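Long-range contacts in possible thiamine biosynthesis enzyme (PDB 2X7P), which is of unproven function but probably binds a small ligand, as relatives among the SsuA/TauA-type solute-binding proteins do, perhaps in connection with thiamine biosynthesis: residues G72-F77 with T198-W203; V95-L100 with K260-N265; V19-E24 with I46-V51. The protein carries 1 engineered substitution. All blocks are in the same frame, centred on the assembly; numbering follows the deposited sequence.

Interaction 1 of 3, residues G72-F77 with T198-W203; sequences GLTEAF and TPWSSW. With AE3 (2-(2-ethoxyethoxy)ethanol), chain F.
Leu73 lays CD2 over one face of the Trp203 indole. The methyl sits 4.1 Å from the centroid of the five-membered ring of Trp203, a CH-pi contact placed toward the rim. CD1 of Leu73 turns instead to the bound 2-(2-ethoxyethoxy)ethanol, whose C5 reaches the edge of the Trp203 ring at CZ2 (3.4 Å). Trp200 meets Glu75 at about a right angle. Trp200 NE1 gives a weak, bent hydrogen bond to Glu75 OE1 (2.9 Å, 128° at the hydrogen). Glu75 can make it because its chain bends at chi2 (-87°), with CB against Trp200 CZ2 and the carboxylate 47° from the indole plane. Between the two tryptophans, Thr74 grips the backbone twice. Thr74 OG1 donates to Ser201 O (2.7 Å) from above the carbonyl plane, and Thr74 N donates to Ser202 O (2.9 Å). Helix 74-82 starts here, with Leu73 at the N-cap. The hydroxyls of Ser201 and Ser202 bond instead to Lys96 O and Ser97 O. Leu73 and Trp203 form an antiparallel, non-hydrogen-bonded pair and line a pocket that holds 2-(2-ethoxyethoxy)ethanol here. Segment 198-203 passes from one sheet to the other, consistent with an interdomain crossing of the two-domain binding-protein fold.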
loop_
_atom_site.group_PDB
_atom_site.type_symbol
_atom_site.label_atom_id
_atom_site.label_comp_id
_atom_site.label_asym_id
_atom_site.label_seq_id
_atom_site.Cartn_x
_atom_site.Cartn_y
_atom_site.Cartn_z
ATOM N N GLY A 72 0.458 2.451 5.049
ATOM C CA GLY A 72 0.948 2.237 3.700
ATOM C C GLY A 72 0.622 0.860 3.155
ATOM O O GLY A 72 -0.223 0.149 3.700
ATOM N N LEU A 73 1.297 0.485 2.073
ATOM C CA LEU A 73 1.057 -0.795 1.419
ATOM C C LEU A 73 1.438 -1.971 2.313
ATOM O O LEU A 73 2.422 -1.913 3.050
ATOM C CB LEU A 73 1.811 -0.872 0.090
ATOM C CG LEU A 73 1.398 0.158 -0.962
ATOM C CD1 LEU A 73 2.180 -0.047 -2.250
ATOM C CD2 LEU A 73 -0.098 0.083 -1.224
ATOM N N THR A 74 0.650 -3.039 2.232
ATOM C CA THR A 74 0.833 -4.209 3.084
ATOM C C THR A 74 2.172 -4.906 2.863
ATOM O O THR A 74 2.891 -5.199 3.820
ATOM C CB THR A 74 -0.299 -5.233 2.872
ATOM O OG1 THR A 74 -1.563 -4.614 3.140
ATOM C CG2 THR A 74 -0.117 -6.430 3.792
ATOM N N GLU A 75 2.503 -5.172 1.603
ATOM C CA GLU A 75 3.711 -5.924 1.275
ATOM C C GLU A 75 4.975 -5.228 1.773
ATOM O O GLU A 75 5.997 -5.874 2.004
ATOM C CB GLU A 75 3.806 -6.185 -0.232
ATOM C CG GLU A 75 4.112 -4.957 -1.080
ATOM C CD GLU A 75 2.868 -4.181 -1.468
ATOM O OE1 GLU A 75 1.807 -4.394 -0.845
ATOM O OE2 GLU A 75 2.952 -3.361 -2.406
ATOM N N ALA A 76 4.900 -3.912 1.938
ATOM C CA ALA A 76 6.038 -3.137 2.416
ATOM C C ALA A 76 6.369 -3.478 3.864
ATOM O O ALA A 76 7.527 -3.714 4.209
ATOM C CB ALA A 76 5.766 -1.649 2.270
ATOM N N PHE A 77 5.342 -3.505 4.708
ATOM C CA PHE A 77 5.526 -3.770 6.130
ATOM C C PHE A 77 5.737 -5.253 6.417
ATOM O O PHE A 77 6.442 -5.615 7.357
ATOM C CB PHE A 77 4.340 -3.231 6.932
ATOM C CG PHE A 77 4.163 -1.744 6.826
ATOM C CD1 PHE A 77 4.836 -0.891 7.684
ATOM C CD2 PHE A 77 3.328 -1.198 5.866
ATOM C CE1 PHE A 77 4.678 0.480 7.589
ATOM C CE2 PHE A 77 3.165 0.172 5.765
ATOM C CZ PHE A 77 3.841 1.011 6.628
ATOM N N THR A 198 -3.387 -7.693 -6.463
ATOM C CA THR A 198 -2.523 -8.216 -5.415
ATOM C C THR A 198 -3.259 -9.312 -4.655
ATOM O O THR A 198 -4.433 -9.156 -4.321
ATOM C CB THR A 198 -2.101 -7.117 -4.423
ATOM O OG1 THR A 198 -3.266 -6.543 -3.817
ATOM C CG2 THR A 198 -1.314 -6.026 -5.134
ATOM N N PRO A 199 -2.571 -10.430 -4.386
ATOM C CA PRO A 199 -3.167 -11.547 -3.645
ATOM C C PRO A 199 -3.632 -11.113 -2.261
ATOM O O PRO A 199 -4.538 -11.721 -1.691
ATOM C CB PRO A 199 -2.006 -12.538 -3.517
ATOM C CG PRO A 199 -1.086 -12.199 -4.639
ATOM C CD PRO A 199 -1.189 -10.715 -4.808
ATOM N N TRP A 200 -3.011 -10.062 -1.734
ATOM C CA TRP A 200 -3.282 -9.594 -0.380
ATOM C C TRP A 200 -4.121 -8.322 -0.376
ATOM O O TRP A 200 -4.380 -7.732 -1.425
ATOM C CB TRP A 200 -1.962 -9.328 0.341
ATOM C CG TRP A 200 -1.046 -8.429 -0.435
ATOM C CD1 TRP A 200 -1.078 -7.065 -0.478
ATOM C CD2 TRP A 200 0.032 -8.831 -1.289
ATOM N NE1 TRP A 200 -0.086 -6.593 -1.303
ATOM C CE2 TRP A 200 0.611 -7.658 -1.813
ATOM C CE3 TRP A 200 0.566 -10.069 -1.659
ATOM C CZ2 TRP A 200 1.696 -7.686 -2.686
ATOM C CZ3 TRP A 200 1.644 -10.094 -2.526
ATOM C CH2 TRP A 200 2.197 -8.911 -3.030
ATOM N N SER A 201 -4.543 -7.904 0.814
ATOM C CA SER A 201 -5.205 -6.616 0.981
ATOM C C SER A 201 -4.179 -5.504 0.794
ATOM O O SER A 201 -3.016 -5.657 1.164
ATOM C CB SER A 201 -5.860 -6.517 2.359
ATOM O OG SER A 201 -6.865 -7.503 2.517
ATOM N N SER A 202 -4.615 -4.385 0.226
ATOM C CA SER A 202 -3.694 -3.335 -0.207
ATOM C C SER A 202 -3.049 -2.519 0.920
ATOM O O SER A 202 -1.831 -2.353 0.945
ATOM C CB SER A 202 -4.382 -2.405 -1.210
ATOM O OG SER A 202 -5.594 -1.895 -0.688
ATOM N N TRP A 203 -3.859 -2.009 1.844
ATOM C CA TRP A 203 -3.352 -1.103 2.877
ATOM C C TRP A 203 -3.511 -1.644 4.297
ATOM O O TRP A 203 -4.475 -2.346 4.601
ATOM C CB TRP A 203 -4.036 0.262 2.769
ATOM C CG TRP A 203 -3.755 0.974 1.486
ATOM C CD1 TRP A 203 -4.234 0.653 0.250
ATOM C CD2 TRP A 203 -2.941 2.139 1.310
ATOM N NE1 TRP A 203 -3.763 1.541 -0.686
ATOM C CE2 TRP A 203 -2.967 2.465 -0.060
ATOM C CE3 TRP A 203 -2.189 2.938 2.179
ATOM C CZ2 TRP A 203 -2.273 3.553 -0.582
ATOM C CZ3 TRP A 203 -1.501 4.018 1.657
ATOM C CH2 TRP A 203 -1.547 4.315 0.291
HETATM C C1 AE3 F . 4.412 2.815 -2.202
HETATM C C2 AE3 F . 3.238 3.570 -1.589
HETATM O O2 AE3 F . 2.292 3.915 -2.599
HETATM C C3 AE3 F . 1.121 4.474 -2.010
HETATM C C4 AE3 F . 0.138 4.958 -3.070
HETATM O O3 AE3 F . -0.147 3.920 -4.003
HETATM C C5 AE3 F . -1.483 3.445 -3.856
HETATM C C6 AE3 F . -2.385 4.058 -4.917
HETATM O O4 AE3 F . -1.651 4.225 -6.134
#

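Interaction 2 of 3, residues V95-L100 with K260-N265. With GOL (glycerol), chain E.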
loop_
_atom_site.group_PDB
_atom_site.type_symbol
_atom_site.label_atom_id
_atom_site.label_comp_id
_atom_site.label_asym_id
_atom_site.label_seq_id
_atom_site.Cartn_x
_atom_site.Cartn_y
_atom_site.Cartn_z
ATOM N N VAL A 95 -7.281 -1.197 4.297
ATOM C CA VAL A 95 -8.085 -1.463 3.110
ATOM C C VAL A 95 -8.184 -2.963 2.856
ATOM O O VAL A 95 -7.174 -3.635 2.645
ATOM C CB VAL A 95 -7.509 -0.768 1.863
ATOM C CG1 VAL A 95 -8.290 -1.175 0.623
ATOM C CG2 VAL A 95 -7.531 0.742 2.041
ATOM N N LYS A 96 -9.407 -3.480 2.879
ATOM C CA LYS A 96 -9.643 -4.908 2.715
ATOM C C LYS A 96 -9.478 -5.342 1.260
ATOM O O LYS A 96 -8.993 -6.438 0.980
ATOM C CB LYS A 96 -11.037 -5.277 3.228
ATOM C CG LYS A 96 -11.345 -6.764 3.203
ATOM C CD LYS A 96 -12.697 -7.052 3.840
ATOM C CE LYS A 96 -13.020 -8.537 3.815
ATOM N NZ LYS A 96 -13.107 -9.064 2.425
ATOM N N SER A 97 -9.883 -4.476 0.337
ATOM C CA SER A 97 -9.775 -4.770 -1.087
ATOM C C SER A 97 -8.322 -4.707 -1.553
ATOM O O SER A 97 -7.521 -3.955 -0.999
ATOM C CB SER A 97 -10.641 -3.805 -1.902
ATOM O OG SER A 97 -10.289 -2.458 -1.641
ATOM N N PRO A 98 -7.981 -5.503 -2.578
ATOM C CA PRO A 98 -6.611 -5.575 -3.097
ATOM C C PRO A 98 -6.259 -4.370 -3.963
ATOM O O PRO A 98 -7.137 -3.585 -4.323
ATOM C CB PRO A 98 -6.639 -6.838 -3.957
ATOM C CG PRO A 98 -8.045 -6.923 -4.431
ATOM C CD PRO A 98 -8.892 -6.408 -3.299
ATOM N N LEU A 99 -4.978 -4.232 -4.293
ATOM C CA LEU A 99 -4.521 -3.149 -5.153
ATOM C C LEU A 99 -4.468 -3.630 -6.597
ATOM O O LEU A 99 -4.017 -4.742 -6.872
ATOM C CB LEU A 99 -3.141 -2.659 -4.712
ATOM C CG LEU A 99 -2.712 -1.289 -5.241
ATOM C CD1 LEU A 99 -3.570 -0.197 -4.626
ATOM C CD2 LEU A 99 -1.239 -1.034 -4.960
ATOM N N LEU A 100 -4.929 -2.791 -7.518
ATOM C CA LEU A 100 -4.944 -3.148 -8.932
ATOM C C LEU A 100 -3.706 -2.628 -9.653
ATOM O O LEU A 100 -3.534 -1.421 -9.820
ATOM C CB LEU A 100 -6.210 -2.617 -9.609
ATOM C CG LEU A 100 -6.355 -2.921 -11.102
ATOM C CD1 LEU A 100 -6.297 -4.420 -11.354
ATOM C CD2 LEU A 100 -7.647 -2.332 -11.646
ATOM N N LYS A 260 -15.700 2.581 -6.710
ATOM C CA LYS A 260 -16.383 1.333 -7.039
ATOM C C LYS A 260 -15.502 0.114 -6.781
ATOM O O LYS A 260 -15.998 -1.007 -6.669
ATOM C CB LYS A 260 -16.830 1.338 -8.503
ATOM C CG LYS A 260 -18.006 2.250 -8.808
ATOM C CD LYS A 260 -18.290 2.277 -10.303
ATOM C CE LYS A 260 -19.611 2.959 -10.610
ATOM N NZ LYS A 260 -20.769 2.179 -10.093
ATOM N N THR A 261 -14.195 0.336 -6.688
ATOM C CA THR A 261 -13.239 -0.760 -6.576
ATOM C C THR A 261 -12.660 -0.893 -5.172
ATOM O O THR A 261 -12.030 -1.899 -4.848
ATOM C CB THR A 261 -12.069 -0.577 -7.560
ATOM O OG1 THR A 261 -11.256 0.525 -7.139
ATOM C CG2 THR A 261 -12.586 -0.318 -8.967
ATOM N N VAL A 262 -12.871 0.122 -4.342
ATOM C CA VAL A 262 -12.244 0.162 -3.024
ATOM C C VAL A 262 -13.191 -0.208 -1.887
ATOM O O VAL A 262 -14.318 0.280 -1.814
ATOM C CB VAL A 262 -11.629 1.545 -2.736
ATOM C CG1 VAL A 262 -11.179 1.635 -1.286
ATOM C CG2 VAL A 262 -10.468 1.809 -3.679
ATOM N N GLU A 263 -12.716 -1.079 -1.003
ATOM C CA GLU A 263 -13.451 -1.434 0.202
ATOM C C GLU A 263 -12.559 -1.284 1.427
ATOM O O GLU A 263 -11.669 -2.101 1.659
ATOM C CB GLU A 263 -13.974 -2.868 0.120
ATOM C CG GLU A 263 -14.661 -3.335 1.393
ATOM C CD GLU A 263 -14.996 -4.813 1.375
ATOM O OE1 GLU A 263 -14.734 -5.474 0.349
ATOM O OE2 GLU A 263 -15.521 -5.314 2.392
ATOM N N PHE A 264 -12.796 -0.234 2.206
ATOM C CA PHE A 264 -12.054 -0.031 3.442
ATOM C C PHE A 264 -12.491 -1.051 4.489
ATOM O O PHE A 264 -13.567 -1.640 4.381
ATOM C CB PHE A 264 -12.258 1.391 3.969
ATOM C CG PHE A 264 -11.707 2.457 3.066
ATOM C CD1 PHE A 264 -10.378 2.836 3.152
ATOM C CD2 PHE A 264 -12.517 3.081 2.132
ATOM C CE1 PHE A 264 -9.866 3.817 2.323
ATOM C CE2 PHE A 264 -12.012 4.062 1.301
ATOM C CZ PHE A 264 -10.684 4.430 1.396
ATOM N N ASN A 265 -11.650 -1.261 5.494
ATOM C CA ASN A 265 -11.962 -2.198 6.565
ATOM C C ASN A 265 -12.877 -1.572 7.613
ATOM O O ASN A 265 -12.409 -0.978 8.584
ATOM C CB ASN A 265 -10.679 -2.706 7.222
ATOM C CG ASN A 265 -10.947 -3.707 8.328
ATOM O OD1 ASN A 265 -12.037 -4.273 8.419
ATOM N ND2 ASN A 265 -9.951 -3.934 9.175
HETATM C C1 GOL E . -7.287 1.322 -6.159
HETATM O O1 GOL E . -6.702 2.509 -6.700
HETATM C C2 GOL E . -7.020 0.143 -7.096
HETATM O O2 GOL E . -5.610 -0.050 -7.230
HETATM C C3 GOL E . -7.651 -1.118 -6.507
HETATM O O3 GOL E . -9.059 -0.919 -6.366
HETATM O O HOH W 1 -9.903 -3.452 -5.757
#
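Ser97 OG accepts the backbone N-H of Glu263 in a nearly straight hydrogen bond of 2.9 Å between OG and N. The contact joins a linker between the two sheets of the binding-protein fold, 95-100, to the loop 260-265 that follows helix 252-259. Glu263 O returns the grip with two bonds. Lys96 N points at it nearly along the C=O axis (2.9 Å), and Ser97 N comes in the carbonyl plane, on a lone pair, in a longer bond (3.3 Å). The torsion of Ser97 sets OG between its own backbone N and carbonyl carbon (chi1 57°), turned to the facing loop. Lys96 and Glu263 run side by side at the surface, aliphatic CD of Lys96 against OE2 of Glu263. Their charged ends stay beyond salt-bridge distance. Val95 CG2 touches Phe264 CD1 (3.7 Å), while CG1 of Val262 sits over one face of the Phe264 ring, toward its rim. Tyr233 and Tyr94 meet this ring edge-to-face. Further out, Asn265 is held by Thr93 O and Arg267 N. At the other end a glycerol, probably from the crystallisation liquor, bridges the segments and also bonds to Glu177. A water donates to both Pro98 O and Thr261 O. Glycerol O2 takes the N-H of Leu100 (2.8 Å), and glycerol O3 donates to Thr261 OG1 (2.7 Å).

Interaction 3 of 3, residues V19-E24 with I46-V51; sequences VAYIPE and IEFVKV. With AE3 (2-(2-ethoxyethoxy)ethanol), chain F.
Phe48 turns an edge toward the face of Tyr21 in an offset edge-to-face pair. The ring centroids of Tyr21 and Phe48 lie 5.9 Å apart and the planes are at 88°. Phe48 CB also touches Tyr21 CE1 (3.7 Å). One face of the Phe48 ring carries CG2 of Ile46, offset toward the rim, and the ring of Tyr39 meets Phe48 edge-to-face. Val19 lies alongside Phe48, Val19 CB by Phe48 CD1. Val19 CG2 reaches Ile46 CG2 (3.8 Å). With chi1 at 75°, the Tyr21 side chain lies over the neighbouring strand, and the phenol OH comes beside CE of Lys50. The Lys50 chain bends at chi3, and Lys50 CG packs on Pro23 CG (3.7 Å); Pro23 is the centre of an inverse gamma turn.

Under these side chains the backbones pair in parallel. Val49 N donates to Val19 O (2.8 Å), Tyr21 N to Val49 O, and Val51 N to Tyr21 O (2.9 Å). Val19 N adds a weak bond to Glu47 O. Strands 19-21 and 49-50 are joined through helices 28-35 and 38-41, a beta-alpha-beta crossover at one border of a sheet of the binding-protein fold.

Ala20 and Val49 project from the sheet face away from Tyr21 and Lys50. There Ala20 CB meets CG2 of Val51 (3.9 Å), and Leu58 of helix 55-63 touches Ala20 and Val51. Beyond the strand, Ile22 CD1 touches C3 of the bound 2-(2-ethoxyethoxy)ethanol, and CG of Glu24 lies near its C4. The carboxylate of Glu24 bonds through OE1 to Tyr250 OH.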
loop_
_atom_site.group_PDB
_atom_site.type_symbol
_atom_site.label_atom_id
_atom_site.label_comp_id
_atom_site.label_asym_id
_atom_site.label_seq_id
_atom_site.Cartn_x
_atom_site.Cartn_y
_atom_site.Cartn_z
ATOM N N VAL A 19 0.894 10.804 12.891
ATOM C CA VAL A 19 0.492 9.797 11.916
ATOM C C VAL A 19 1.007 10.120 10.518
ATOM O O VAL A 19 0.621 11.123 9.919
ATOM C CB VAL A 19 -1.041 9.642 11.867
ATOM C CG1 VAL A 19 -1.437 8.617 10.817
ATOM C CG2 VAL A 19 -1.578 9.250 13.236
ATOM N N ALA A 20 1.881 9.260 10.004
ATOM C CA ALA A 20 2.420 9.423 8.660
ATOM C C ALA A 20 1.531 8.719 7.641
ATOM O O ALA A 20 1.417 7.494 7.647
ATOM C CB ALA A 20 3.840 8.887 8.589
ATOM N N TYR A 21 0.902 9.499 6.768
ATOM C CA TYR A 21 0.004 8.945 5.763
ATOM C C TYR A 21 0.478 9.283 4.355
ATOM O O TYR A 21 1.425 10.048 4.173
ATOM C CB TYR A 21 -1.417 9.472 5.970
ATOM C CG TYR A 21 -1.603 10.907 5.535
ATOM C CD1 TYR A 21 -1.163 11.957 6.328
ATOM C CD2 TYR A 21 -2.212 11.212 4.325
ATOM C CE1 TYR A 21 -1.328 13.271 5.932
ATOM C CE2 TYR A 21 -2.383 12.521 3.920
ATOM C CZ TYR A 21 -1.939 13.547 4.727
ATOM O OH TYR A 21 -2.107 14.854 4.328
ATOM N N ILE A 22 -0.191 8.709 3.362
ATOM C CA ILE A 22 0.129 8.970 1.966
ATOM C C ILE A 22 -1.015 9.724 1.299
ATOM O O ILE A 22 -2.151 9.253 1.295
ATOM C CB ILE A 22 0.407 7.663 1.200
ATOM C CG1 ILE A 22 1.556 6.898 1.861
ATOM C CG2 ILE A 22 0.720 7.956 -0.258
ATOM C CD1 ILE A 22 1.856 5.563 1.218
ATOM N N PRO A 23 -0.714 10.906 0.738
ATOM C CA PRO A 23 -1.717 11.774 0.108
ATOM C C PRO A 23 -2.335 11.138 -1.132
ATOM O O PRO A 23 -2.019 11.529 -2.255
ATOM C CB PRO A 23 -0.909 13.016 -0.281
ATOM C CG PRO A 23 0.496 12.535 -0.398
ATOM C CD PRO A 23 0.643 11.470 0.644
ATOM N N GLU A 24 -3.212 10.164 -0.918
ATOM C CA GLU A 24 -3.891 9.474 -2.006
ATOM C C GLU A 24 -5.391 9.443 -1.757
ATOM O O GLU A 24 -5.864 9.883 -0.709
ATOM C CB GLU A 24 -3.361 8.045 -2.141
ATOM C CG GLU A 24 -2.085 7.919 -2.954
ATOM C CD GLU A 24 -2.331 8.059 -4.444
ATOM O OE1 GLU A 24 -3.493 8.290 -4.839
ATOM O OE2 GLU A 24 -1.362 7.934 -5.222
ATOM N N ILE A 46 -3.675 14.620 17.128
ATOM C CA ILE A 46 -3.012 14.027 15.972
ATOM C C ILE A 46 -2.255 15.055 15.136
ATOM O O ILE A 46 -2.782 16.120 14.811
ATOM C CB ILE A 46 -4.019 13.296 15.062
ATOM C CG1 ILE A 46 -4.856 12.307 15.875
ATOM C CG2 ILE A 46 -3.296 12.585 13.930
ATOM C CD1 ILE A 46 -4.047 11.207 16.521
ATOM N N GLU A 47 -1.014 14.725 14.794
ATOM C CA GLU A 47 -0.215 15.549 13.896
ATOM C C GLU A 47 0.126 14.756 12.641
ATOM O O GLU A 47 1.107 14.011 12.613
ATOM C CB GLU A 47 1.068 16.017 14.586
ATOM C CG GLU A 47 1.996 16.821 13.687
ATOM C CD GLU A 47 3.273 17.241 14.389
ATOM O OE1 GLU A 47 3.369 17.046 15.619
ATOM O OE2 GLU A 47 4.179 17.768 13.710
ATOM N N PHE A 48 -0.688 14.915 11.604
ATOM C CA PHE A 48 -0.498 14.173 10.362
ATOM C C PHE A 48 0.764 14.604 9.623
ATOM O O PHE A 48 1.056 15.794 9.508
ATOM C CB PHE A 48 -1.719 14.318 9.452
ATOM C CG PHE A 48 -2.948 13.634 9.978
ATOM C CD1 PHE A 48 -3.145 12.278 9.772
ATOM C CD2 PHE A 48 -3.905 14.344 10.683
ATOM C CE1 PHE A 48 -4.273 11.645 10.254
ATOM C CE2 PHE A 48 -5.037 13.717 11.169
ATOM C CZ PHE A 48 -5.220 12.365 10.954
ATOM N N VAL A 49 1.508 13.622 9.125
ATOM C CA VAL A 49 2.724 13.882 8.365
ATOM C C VAL A 49 2.591 13.337 6.947
ATOM O O VAL A 49 2.651 12.126 6.730
ATOM C CB VAL A 49 3.957 13.252 9.039
ATOM C CG1 VAL A 49 5.199 13.466 8.185
ATOM C CG2 VAL A 49 4.154 13.829 10.432
ATOM N N LYS A 50 2.407 14.238 5.988
ATOM C CA LYS A 50 2.260 13.853 4.589
ATOM C C LYS A 50 3.536 13.207 4.062
ATOM O O LYS A 50 4.622 13.775 4.176
ATOM C CB LYS A 50 1.898 15.071 3.737
ATOM C CG LYS A 50 1.648 14.754 2.274
ATOM C CD LYS A 50 1.407 16.022 1.471
ATOM C CE LYS A 50 0.238 16.818 2.029
ATOM N NZ LYS A 50 0.005 18.076 1.265
ATOM N N VAL A 51 3.400 12.017 3.485
ATOM C CA VAL A 51 4.545 11.293 2.947
ATOM C C VAL A 51 4.286 10.840 1.513
ATOM O O VAL A 51 3.820 9.724 1.285
ATOM C CB VAL A 51 4.890 10.065 3.811
ATOM C CG1 VAL A 51 6.132 9.367 3.275
ATOM C CG2 VAL A 51 5.090 10.475 5.261
HETATM C C1 AE3 F . 4.412 2.815 -2.202
HETATM C C2 AE3 F . 3.238 3.570 -1.589
HETATM O O2 AE3 F . 2.292 3.915 -2.599
HETATM C C3 AE3 F . 1.121 4.474 -2.010
HETATM C C4 AE3 F . 0.138 4.958 -3.070
HETATM O O3 AE3 F . -0.147 3.920 -4.003
HETATM C C5 AE3 F . -1.483 3.445 -3.856
HETATM C C6 AE3 F . -2.385 4.058 -4.917
HETATM O O4 AE3 F . -1.651 4.225 -6.134
#

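Overall arrangement
Interaction 1 is fully buried near the middle of the chain. Interactions 2 and 3 are only partly buried. Interactions 1 and 3 belong to one sheet, where strands 69-73 and 19-21 are neighbours; their centres are about 17 Å apart. Both touch the same 2-(2-ethoxyethoxy)ethanol, and Trp203 CZ3 packs on Ile22 CD1 (3.7 Å). Interactions 1 and 2 join directly, as two serine hydroxyls of interaction 1 bond to the 95-100 backbone. Interactions 2 and 3 do not touch. Chemistry follows place: interaction 3 is regular parallel pairing with aromatic cover, interaction 1 mixes side-chain polar bonds with indole packing, and interaction 2 is loop backbone bonds, a serine hydroxyl and a valine-phenylalanine contact, with water and glycerol at one end.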